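Local coordinates for serpin B3 (Homo sapiens, PDB 4ZK3), which belongs to the serpin family of protease inhibitors and probably gives rise to Pso p27, an aggregate-forming antigen linked to psoriasis, at residues A[24-32]-A[381-389]; A[158-167]-A[327-335]. All coordinates share one frame; numbering follows the deposited sequence.

Contact 1. Residues A[24-32]-A[381-389]; sequences ENNIFYSPI and ILFYGRFSS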
loop_
_atom_site.group_PDB
_atom_site.type_symbol
_atom_site.label_atom_id
_atom_site.label_comp_id
_atom_site.label_asym_id
_atom_site.label_seq_id
_atom_site.Cartn_x
_atom_site.Cartn_y
_atom_site.Cartn_z
ATOM N N GLU A 24 -2.712 -16.357 -5.849
ATOM C CA GLU A 24 -2.688 -15.193 -6.747
ATOM C C GLU A 24 -1.282 -14.984 -7.330
ATOM O O GLU A 24 -0.286 -15.033 -6.630
ATOM C CB GLU A 24 -3.154 -13.931 -6.005
ATOM C CG GLU A 24 -4.592 -13.984 -5.452
ATOM C CD GLU A 24 -5.654 -14.082 -6.544
ATOM O OE1 GLU A 24 -5.489 -13.382 -7.581
ATOM O OE2 GLU A 24 -6.644 -14.850 -6.352
ATOM N N ASN A 25 -1.210 -14.819 -8.636
ATOM C CA ASN A 25 0.045 -14.545 -9.303
ATOM C C ASN A 25 0.520 -13.110 -8.975
ATOM O O ASN A 25 1.636 -12.907 -8.493
ATOM C CB ASN A 25 -0.129 -14.705 -10.810
ATOM C CG ASN A 25 -0.602 -16.105 -11.219
ATOM O OD1 ASN A 25 -0.512 -17.087 -10.463
ATOM N ND2 ASN A 25 -1.107 -16.188 -12.424
ATOM N N ASN A 26 -0.343 -12.135 -9.220
ATOM C CA ASN A 26 -0.020 -10.717 -8.926
ATOM C C ASN A 26 -0.258 -10.329 -7.484
ATOM O O ASN A 26 -1.201 -10.866 -6.829
ATOM C CB ASN A 26 -0.868 -9.821 -9.815
ATOM C CG ASN A 26 -0.651 -10.139 -11.238
ATOM O OD1 ASN A 26 0.364 -10.725 -11.551
ATOM N ND2 ASN A 26 -1.539 -9.728 -12.111
ATOM N N ILE A 27 0.531 -9.344 -7.013
ATOM C CA ILE A 27 0.468 -8.837 -5.650
ATOM C C ILE A 27 0.460 -7.285 -5.800
ATOM O O ILE A 27 1.170 -6.733 -6.607
ATOM C CB ILE A 27 1.709 -9.290 -4.850
ATOM C CG1 ILE A 27 1.644 -10.814 -4.541
ATOM C CG2 ILE A 27 1.915 -8.449 -3.579
ATOM C CD1 ILE A 27 2.976 -11.313 -4.019
ATOM N N PHE A 28 -0.427 -6.602 -5.100
ATOM C CA PHE A 28 -0.417 -5.144 -5.115
ATOM C C PHE A 28 -1.157 -4.626 -3.885
ATOM O O PHE A 28 -2.275 -5.081 -3.542
ATOM C CB PHE A 28 -0.947 -4.598 -6.431
ATOM C CG PHE A 28 -0.848 -3.152 -6.524
ATOM C CD1 PHE A 28 0.379 -2.549 -6.799
ATOM C CD2 PHE A 28 -1.953 -2.356 -6.226
ATOM C CE1 PHE A 28 0.495 -1.160 -6.819
ATOM C CE2 PHE A 28 -1.831 -0.956 -6.204
ATOM C CZ PHE A 28 -0.613 -0.359 -6.525
ATOM N N TYR A 29 -0.504 -3.686 -3.164
ATOM C CA TYR A 29 -1.002 -3.223 -1.869
ATOM C C TYR A 29 -0.305 -1.909 -1.514
ATOM O O TYR A 29 0.728 -1.538 -2.132
ATOM C CB TYR A 29 -0.768 -4.231 -0.750
ATOM C CG TYR A 29 0.693 -4.579 -0.442
ATOM C CD1 TYR A 29 1.379 -5.544 -1.215
ATOM C CD2 TYR A 29 1.329 -4.066 0.674
ATOM C CE1 TYR A 29 2.718 -5.876 -0.937
ATOM C CE2 TYR A 29 2.642 -4.393 0.966
ATOM C CZ TYR A 29 3.341 -5.292 0.148
ATOM O OH TYR A 29 4.642 -5.670 0.489
ATOM N N SER A 30 -0.965 -1.191 -0.629
ATOM C CA SER A 30 -0.415 0.043 -0.053
ATOM C C SER A 30 -0.000 -0.191 1.373
ATOM O O SER A 30 -0.830 -0.131 2.293
ATOM C CB SER A 30 -1.410 1.193 -0.087
ATOM O OG SER A 30 -0.817 2.296 0.626
ATOM N N PRO A 31 1.306 -0.341 1.585
ATOM C CA PRO A 31 1.761 -0.509 2.957
ATOM C C PRO A 31 1.456 0.697 3.834
ATOM O O PRO A 31 1.161 0.564 5.020
ATOM C CB PRO A 31 3.285 -0.655 2.813
ATOM C CG PRO A 31 3.628 -0.131 1.438
ATOM C CD PRO A 31 2.398 -0.355 0.595
ATOM N N ILE A 32 1.479 1.887 3.259
ATOM C CA ILE A 32 1.233 3.125 4.040
ATOM C C ILE A 32 -0.192 3.192 4.522
ATOM O O ILE A 32 -0.484 3.644 5.660
ATOM C CB ILE A 32 1.551 4.362 3.187
ATOM C CG1 ILE A 32 3.024 4.664 3.272
ATOM C CG2 ILE A 32 0.861 5.592 3.741
ATOM C CD1 ILE A 32 3.470 5.056 4.689
ATOM N N ILE A 381 7.372 4.556 0.389
ATOM C CA ILE A 381 6.793 3.661 -0.617
ATOM C C ILE A 381 5.317 3.579 -0.330
ATOM O O ILE A 381 4.890 3.044 0.712
ATOM C CB ILE A 381 7.515 2.323 -0.638
ATOM C CG1 ILE A 381 9.029 2.578 -0.939
ATOM C CG2 ILE A 381 6.900 1.437 -1.731
ATOM C CD1 ILE A 381 9.838 1.280 -0.972
ATOM N N LEU A 382 4.542 4.185 -1.219
ATOM C CA LEU A 382 3.085 4.275 -1.059
ATOM C C LEU A 382 2.361 2.996 -1.514
ATOM O O LEU A 382 1.294 2.659 -0.949
ATOM C CB LEU A 382 2.558 5.461 -1.864
ATOM C CG LEU A 382 3.164 6.835 -1.484
ATOM C CD1 LEU A 382 2.718 7.919 -2.424
ATOM C CD2 LEU A 382 2.994 7.255 -0.069
ATOM N N PHE A 383 2.912 2.358 -2.552
ATOM C CA PHE A 383 2.300 1.192 -3.164
ATOM C C PHE A 383 3.427 0.294 -3.628
ATOM O O PHE A 383 4.493 0.788 -4.082
ATOM C CB PHE A 383 1.459 1.516 -4.433
ATOM C CG PHE A 383 0.306 2.512 -4.222
ATOM C CD1 PHE A 383 -0.971 2.093 -3.844
ATOM C CD2 PHE A 383 0.536 3.884 -4.460
ATOM C CE1 PHE A 383 -2.010 3.032 -3.723
ATOM C CE2 PHE A 383 -0.471 4.827 -4.275
ATOM C CZ PHE A 383 -1.754 4.400 -3.915
ATOM N N TYR A 384 3.180 -1.025 -3.536
ATOM C CA TYR A 384 4.204 -2.029 -3.863
ATOM C C TYR A 384 3.536 -3.241 -4.474
ATOM O O TYR A 384 2.450 -3.620 -4.069
ATOM C CB TYR A 384 4.996 -2.458 -2.597
ATOM C CG TYR A 384 6.192 -3.324 -2.856
ATOM C CD1 TYR A 384 6.085 -4.693 -2.930
ATOM C CD2 TYR A 384 7.457 -2.752 -3.071
ATOM C CE1 TYR A 384 7.193 -5.475 -3.148
ATOM C CE2 TYR A 384 8.572 -3.532 -3.332
ATOM C CZ TYR A 384 8.422 -4.885 -3.414
ATOM O OH TYR A 384 9.524 -5.686 -3.627
ATOM N N GLY A 385 4.211 -3.856 -5.431
ATOM C CA GLY A 385 3.597 -4.918 -6.182
ATOM C C GLY A 385 4.497 -5.827 -6.945
ATOM O O GLY A 385 5.692 -5.558 -7.137
ATOM N N ARG A 386 3.908 -6.943 -7.355
ATOM C CA ARG A 386 4.557 -7.888 -8.248
ATOM C C ARG A 386 3.597 -8.199 -9.378
ATOM O O ARG A 386 2.395 -8.516 -9.134
ATOM C CB ARG A 386 4.876 -9.210 -7.556
ATOM C CG ARG A 386 5.331 -10.274 -8.577
ATOM C CD ARG A 386 5.635 -11.575 -7.932
ATOM N NE ARG A 386 4.452 -12.286 -7.608
ATOM C CZ ARG A 386 4.341 -13.242 -6.673
ATOM N NH1 ARG A 386 5.339 -13.595 -5.879
ATOM N NH2 ARG A 386 3.177 -13.852 -6.530
ATOM N N PHE A 387 4.082 -8.010 -10.588
ATOM C CA PHE A 387 3.343 -8.377 -11.804
ATOM C C PHE A 387 3.901 -9.666 -12.384
ATOM O O PHE A 387 4.979 -9.654 -12.944
ATOM C CB PHE A 387 3.514 -7.308 -12.858
ATOM C CG PHE A 387 2.590 -7.488 -14.045
ATOM C CD1 PHE A 387 1.216 -7.332 -13.896
ATOM C CD2 PHE A 387 3.107 -7.855 -15.304
ATOM C CE1 PHE A 387 0.374 -7.494 -14.985
ATOM C CE2 PHE A 387 2.268 -7.990 -16.398
ATOM C CZ PHE A 387 0.897 -7.810 -16.228
ATOM N N SER A 388 3.169 -10.767 -12.229
ATOM C CA SER A 388 3.578 -12.084 -12.663
ATOM C C SER A 388 2.917 -12.508 -13.958
ATOM O O SER A 388 3.473 -13.314 -14.699
ATOM C CB SER A 388 3.190 -13.101 -11.584
ATOM O OG SER A 388 3.894 -12.811 -10.373
ATOM N N SER A 389 1.682 -12.054 -14.179
ATOM C CA SER A 389 0.945 -12.372 -15.406
ATOM C C SER A 389 -0.196 -11.433 -15.686
ATOM O O SER A 389 -0.921 -11.096 -14.767
ATOM C CB SER A 389 0.321 -13.766 -15.310
ATOM O OG SER A 389 -0.420 -14.044 -16.501
#
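F28 and G385 form a non-hydrogen-bonded pair in serpin sheet B, where short strand 27-29 runs antiparallel to C-terminal strand 380-387, itself paired with 369-375 on its other side. G385 has no side chain, and the F28 ring fills the hollow beside it. F28 CZ meets F383 CB at 3.5 Å. The F28 and F383 rings lie almost parallel, planes 7° apart, but slid so far that they barely overlap. On the other face, Y29 and Y384 lie side by side and point the same way, with Y29 CE1 4.1 Å from Y384 CD1. Helix 4-19 packs on this face, and M12 O from it bonds Y29 OH. Here too I27 presses CD1 over the centre of the R386 guanidinium. The R386 chain bends at chi3 (77°), which turns NE and NH2 side-on to N25 O, at 3.0 and 2.7 Å. S388 OG reaches the same oxygen from above the carbonyl plane, so three donors grip it. E258 OE2 forms a salt bridge with R386 NH1. At the other end, S30 OG donates to L382 O at 2.7 Å and caps the following helix at S33 N. L382 and F383 form a classic beta bulge opposite I373. The N26 amide ties off the strand end: OD1 accepts from S388 N (2.9 Å) and S389 N (3.2 Å), while ND2 donates to S389 O.

Contact 2. Residues A[158-167]-A[327-335]; sequences KIKNLIPEGN and GVLHKAFVE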
loop_
_atom_site.group_PDB
_atom_site.type_symbol
_atom_site.label_atom_id
_atom_site.label_comp_id
_atom_site.label_asym_id
_atom_site.label_seq_id
_atom_site.Cartn_x
_atom_site.Cartn_y
_atom_site.Cartn_z
ATOM N N LYS A 158 -12.282 3.421 -7.661
ATOM C CA LYS A 158 -11.485 2.216 -7.994
ATOM C C LYS A 158 -11.517 1.119 -6.956
ATOM O O LYS A 158 -11.182 -0.031 -7.266
ATOM C CB LYS A 158 -9.986 2.580 -8.187
ATOM C CG LYS A 158 -9.718 3.495 -9.376
ATOM C CD LYS A 158 -10.438 3.065 -10.658
ATOM C CE LYS A 158 -10.306 4.132 -11.717
ATOM N NZ LYS A 158 -11.056 3.738 -12.903
ATOM N N ILE A 159 -11.763 1.472 -5.680
ATOM C CA ILE A 159 -11.872 0.457 -4.639
ATOM C C ILE A 159 -13.351 0.329 -4.293
ATOM O O ILE A 159 -13.908 1.206 -3.611
ATOM C CB ILE A 159 -11.070 0.815 -3.374
ATOM C CG1 ILE A 159 -9.629 1.098 -3.795
ATOM C CG2 ILE A 159 -11.189 -0.318 -2.371
ATOM C CD1 ILE A 159 -8.930 -0.124 -4.390
ATOM N N LYS A 160 -13.966 -0.719 -4.808
ATOM C CA LYS A 160 -15.365 -1.020 -4.526
ATOM C C LYS A 160 -15.496 -2.133 -3.564
ATOM O O LYS A 160 -14.688 -3.025 -3.549
ATOM C CB LYS A 160 -16.042 -1.418 -5.828
ATOM C CG LYS A 160 -16.061 -0.344 -6.913
ATOM C CD LYS A 160 -17.092 -0.784 -8.009
ATOM C CE LYS A 160 -17.405 0.295 -8.965
ATOM N NZ LYS A 160 -16.136 0.800 -9.528
ATOM N N ASN A 161 -16.538 -2.091 -2.731
ATOM C CA ASN A 161 -16.881 -3.217 -1.873
ATOM C C ASN A 161 -15.710 -3.594 -0.908
ATOM O O ASN A 161 -15.410 -4.765 -0.651
ATOM C CB ASN A 161 -17.425 -4.401 -2.698
ATOM C CG ASN A 161 -18.192 -5.423 -1.843
ATOM O OD1 ASN A 161 -17.827 -6.590 -1.753
ATOM N ND2 ASN A 161 -19.275 -4.984 -1.234
ATOM N N LEU A 162 -15.052 -2.587 -0.359
ATOM C CA LEU A 162 -13.877 -2.838 0.474
ATOM C C LEU A 162 -14.159 -3.897 1.533
ATOM O O LEU A 162 -13.364 -4.784 1.719
ATOM C CB LEU A 162 -13.408 -1.522 1.141
ATOM C CG LEU A 162 -12.270 -1.733 2.176
ATOM C CD1 LEU A 162 -10.983 -2.289 1.536
ATOM C CD2 LEU A 162 -12.047 -0.433 2.933
ATOM N N ILE A 163 -15.322 -3.771 2.193
ATOM C CA ILE A 163 -15.719 -4.638 3.278
ATOM C C ILE A 163 -16.870 -5.561 2.761
ATOM O O ILE A 163 -17.999 -5.098 2.598
ATOM C CB ILE A 163 -16.211 -3.870 4.500
ATOM C CG1 ILE A 163 -15.162 -2.844 5.033
ATOM C CG2 ILE A 163 -16.511 -4.858 5.616
ATOM C CD1 ILE A 163 -15.777 -1.909 6.042
ATOM N N PRO A 164 -16.554 -6.830 2.471
ATOM C CA PRO A 164 -17.585 -7.744 1.995
ATOM C C PRO A 164 -18.537 -8.182 3.121
ATOM O O PRO A 164 -18.288 -7.908 4.304
ATOM C CB PRO A 164 -16.776 -8.930 1.439
ATOM C CG PRO A 164 -15.429 -8.351 1.106
ATOM C CD PRO A 164 -15.216 -7.430 2.291
ATOM N N GLU A 165 -19.633 -8.835 2.744
ATOM C CA GLU A 165 -20.652 -9.234 3.711
ATOM C C GLU A 165 -19.945 -10.201 4.589
ATOM O O GLU A 165 -18.991 -10.835 4.163
ATOM C CB GLU A 165 -21.792 -9.960 3.006
ATOM C CG GLU A 165 -22.353 -9.199 1.817
ATOM C CD GLU A 165 -23.421 -9.984 1.114
ATOM O OE1 GLU A 165 -23.196 -10.343 -0.073
ATOM O OE2 GLU A 165 -24.456 -10.247 1.796
ATOM N N GLY A 166 -20.387 -10.331 5.817
ATOM C CA GLY A 166 -19.748 -11.233 6.730
ATOM C C GLY A 166 -18.928 -10.481 7.741
ATOM O O GLY A 166 -18.705 -10.962 8.826
ATOM N N ASN A 167 -18.497 -9.269 7.430
ATOM C CA ASN A 167 -17.508 -8.619 8.338
ATOM C C ASN A 167 -18.112 -7.613 9.309
ATOM O O ASN A 167 -17.483 -7.316 10.298
ATOM C CB ASN A 167 -16.374 -7.972 7.509
ATOM C CG ASN A 167 -15.564 -9.001 6.722
ATOM O OD1 ASN A 167 -15.785 -9.186 5.526
ATOM N ND2 ASN A 167 -14.628 -9.654 7.365
ATOM N N GLY A 327 -11.803 -7.884 12.436
ATOM C CA GLY A 327 -11.150 -8.067 11.133
ATOM C C GLY A 327 -10.298 -6.887 10.652
ATOM O O GLY A 327 -10.338 -5.794 11.193
ATOM N N VAL A 328 -9.478 -7.149 9.657
ATOM C CA VAL A 328 -8.629 -6.146 9.011
ATOM C C VAL A 328 -8.578 -6.554 7.553
ATOM O O VAL A 328 -8.152 -7.679 7.241
ATOM C CB VAL A 328 -7.199 -6.070 9.561
ATOM C CG1 VAL A 328 -6.395 -4.928 8.891
ATOM C CG2 VAL A 328 -7.238 -5.828 11.053
ATOM N N LEU A 329 -9.088 -5.669 6.701
ATOM C CA LEU A 329 -9.233 -5.896 5.276
ATOM C C LEU A 329 -8.490 -4.814 4.453
ATOM O O LEU A 329 -8.434 -3.643 4.849
ATOM C CB LEU A 329 -10.689 -5.851 4.895
ATOM C CG LEU A 329 -11.608 -6.844 5.592
ATOM C CD1 LEU A 329 -12.925 -6.679 4.922
ATOM C CD2 LEU A 329 -11.124 -8.264 5.420
ATOM N N HIS A 330 -7.942 -5.233 3.330
ATOM C CA HIS A 330 -7.214 -4.351 2.403
ATOM C C HIS A 330 -7.556 -4.715 0.993
ATOM O O HIS A 330 -7.617 -5.914 0.642
ATOM C CB HIS A 330 -5.722 -4.506 2.614
ATOM C CG HIS A 330 -4.875 -3.515 1.875
ATOM N ND1 HIS A 330 -4.782 -2.180 2.235
ATOM C CD2 HIS A 330 -4.045 -3.671 0.822
ATOM C CE1 HIS A 330 -3.944 -1.555 1.415
ATOM N NE2 HIS A 330 -3.517 -2.426 0.534
ATOM N N LYS A 331 -7.699 -3.690 0.167
ATOM C CA LYS A 331 -7.936 -3.848 -1.237
ATOM C C LYS A 331 -7.194 -2.754 -2.035
ATOM O O LYS A 331 -7.145 -1.596 -1.662
ATOM C CB LYS A 331 -9.456 -3.800 -1.468
ATOM C CG LYS A 331 -9.868 -4.376 -2.795
ATOM C CD LYS A 331 -11.379 -4.481 -2.931
ATOM C CE LYS A 331 -11.738 -4.967 -4.321
ATOM N NZ LYS A 331 -13.201 -5.245 -4.383
ATOM N N ALA A 332 -6.672 -3.110 -3.186
ATOM C CA ALA A 332 -5.776 -2.218 -3.919
ATOM C C ALA A 332 -5.918 -2.416 -5.421
ATOM O O ALA A 332 -6.254 -3.518 -5.888
ATOM C CB ALA A 332 -4.316 -2.408 -3.478
ATOM N N PHE A 333 -5.662 -1.337 -6.152
ATOM C CA PHE A 333 -5.832 -1.240 -7.616
ATOM C C PHE A 333 -4.685 -0.437 -8.210
ATOM O O PHE A 333 -4.303 0.615 -7.659
ATOM C CB PHE A 333 -7.136 -0.449 -7.867
ATOM C CG PHE A 333 -7.350 -0.016 -9.313
ATOM C CD1 PHE A 333 -6.787 1.169 -9.812
ATOM C CD2 PHE A 333 -8.171 -0.764 -10.149
ATOM C CE1 PHE A 333 -6.972 1.562 -11.161
ATOM C CE2 PHE A 333 -8.423 -0.343 -11.491
ATOM C CZ PHE A 333 -7.817 0.821 -11.983
ATOM N N VAL A 334 -4.124 -0.881 -9.330
ATOM C CA VAL A 334 -3.242 -0.025 -10.101
ATOM C C VAL A 334 -3.518 -0.276 -11.574
ATOM O O VAL A 334 -3.772 -1.427 -11.983
ATOM C CB VAL A 334 -1.719 -0.303 -9.771
ATOM C CG1 VAL A 334 -1.340 -1.748 -10.015
ATOM C CG2 VAL A 334 -0.779 0.673 -10.454
ATOM N N GLU A 335 -3.432 0.790 -12.353
ATOM C CA GLU A 335 -3.420 0.658 -13.805
ATOM C C GLU A 335 -2.345 1.537 -14.372
ATOM O O GLU A 335 -2.245 2.709 -14.045
ATOM C CB GLU A 335 -4.774 1.060 -14.435
ATOM C CG GLU A 335 -4.758 0.893 -15.959
ATOM C CD GLU A 335 -6.094 1.017 -16.637
ATOM O OE1 GLU A 335 -7.012 1.627 -16.071
ATOM O OE2 GLU A 335 -6.191 0.501 -17.765
HETATM O O HOH W 1 -12.943 -2.665 -6.384
HETATM O O HOH W 2 -14.341 -6.497 -2.254
#
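K331 NZ donates to K160 O at 2.8 Å, nearly in line with the carbonyl. Its second firm partner is water 2, 2.7 Å from NZ, which passes the link on to N161 O at 2.6 Å. Water 1 accepts a bond from K160 N and only a weak one from K331 NZ. K331 stands straight up from its strand, CG anti to the backbone N (chi1 -162°) and every later torsion extended, and this length carries the ammonium to the loop backbone. Lower down, K331 CB packs 3.7 Å from L162 CD1 and also touches CG2 of I159. The CD1 tip of I159 rests on the strand backbone, at K331 O and A332 CA. L329 is the next bump: its CD1 lodges among L162 O, I163 and P164, with P164 CD nearest at 3.6 Å. At the far end K158 lies across F333. K158 CD sits over one face of the F333 ring, 3.9 Å from the ring centroid, a CH-pi contact. From P164 to N167 the loop makes a type II beta turn. The segment 158-167 is the linker that follows helix 140-153 and runs across the large central sheet of serpins. Helix residues R144 and N148 bond I163, while strand 325-336 lies between strands 276-294 and 340-351, the latter consistent with a cleaved reactive-centre loop inserted into the sheet.

How the contacts relate
Contact 1 joins two strands edge to edge and is core, apart from a more exposed, polar end at 24-26 with 386-389. Contact 2 is partly buried and lays an irregular loop on one face of a strand. Their chemistry follows. In contact 1, paired backbone bonds carry the strands and aromatic rings fill both faces. In contact 2, one lysine and its waters make the polar link; aliphatic tips and one CH-pi contact, K158 on F333, do the rest. The two contacts meet where H330 NE2 lies 3.1 Å from S30 N, a probable hydrogen bond, and F28 packs against A332 and V334. Strand 325-336 is thus packed between loop 158-167 on one face and segment 24-32 on the other.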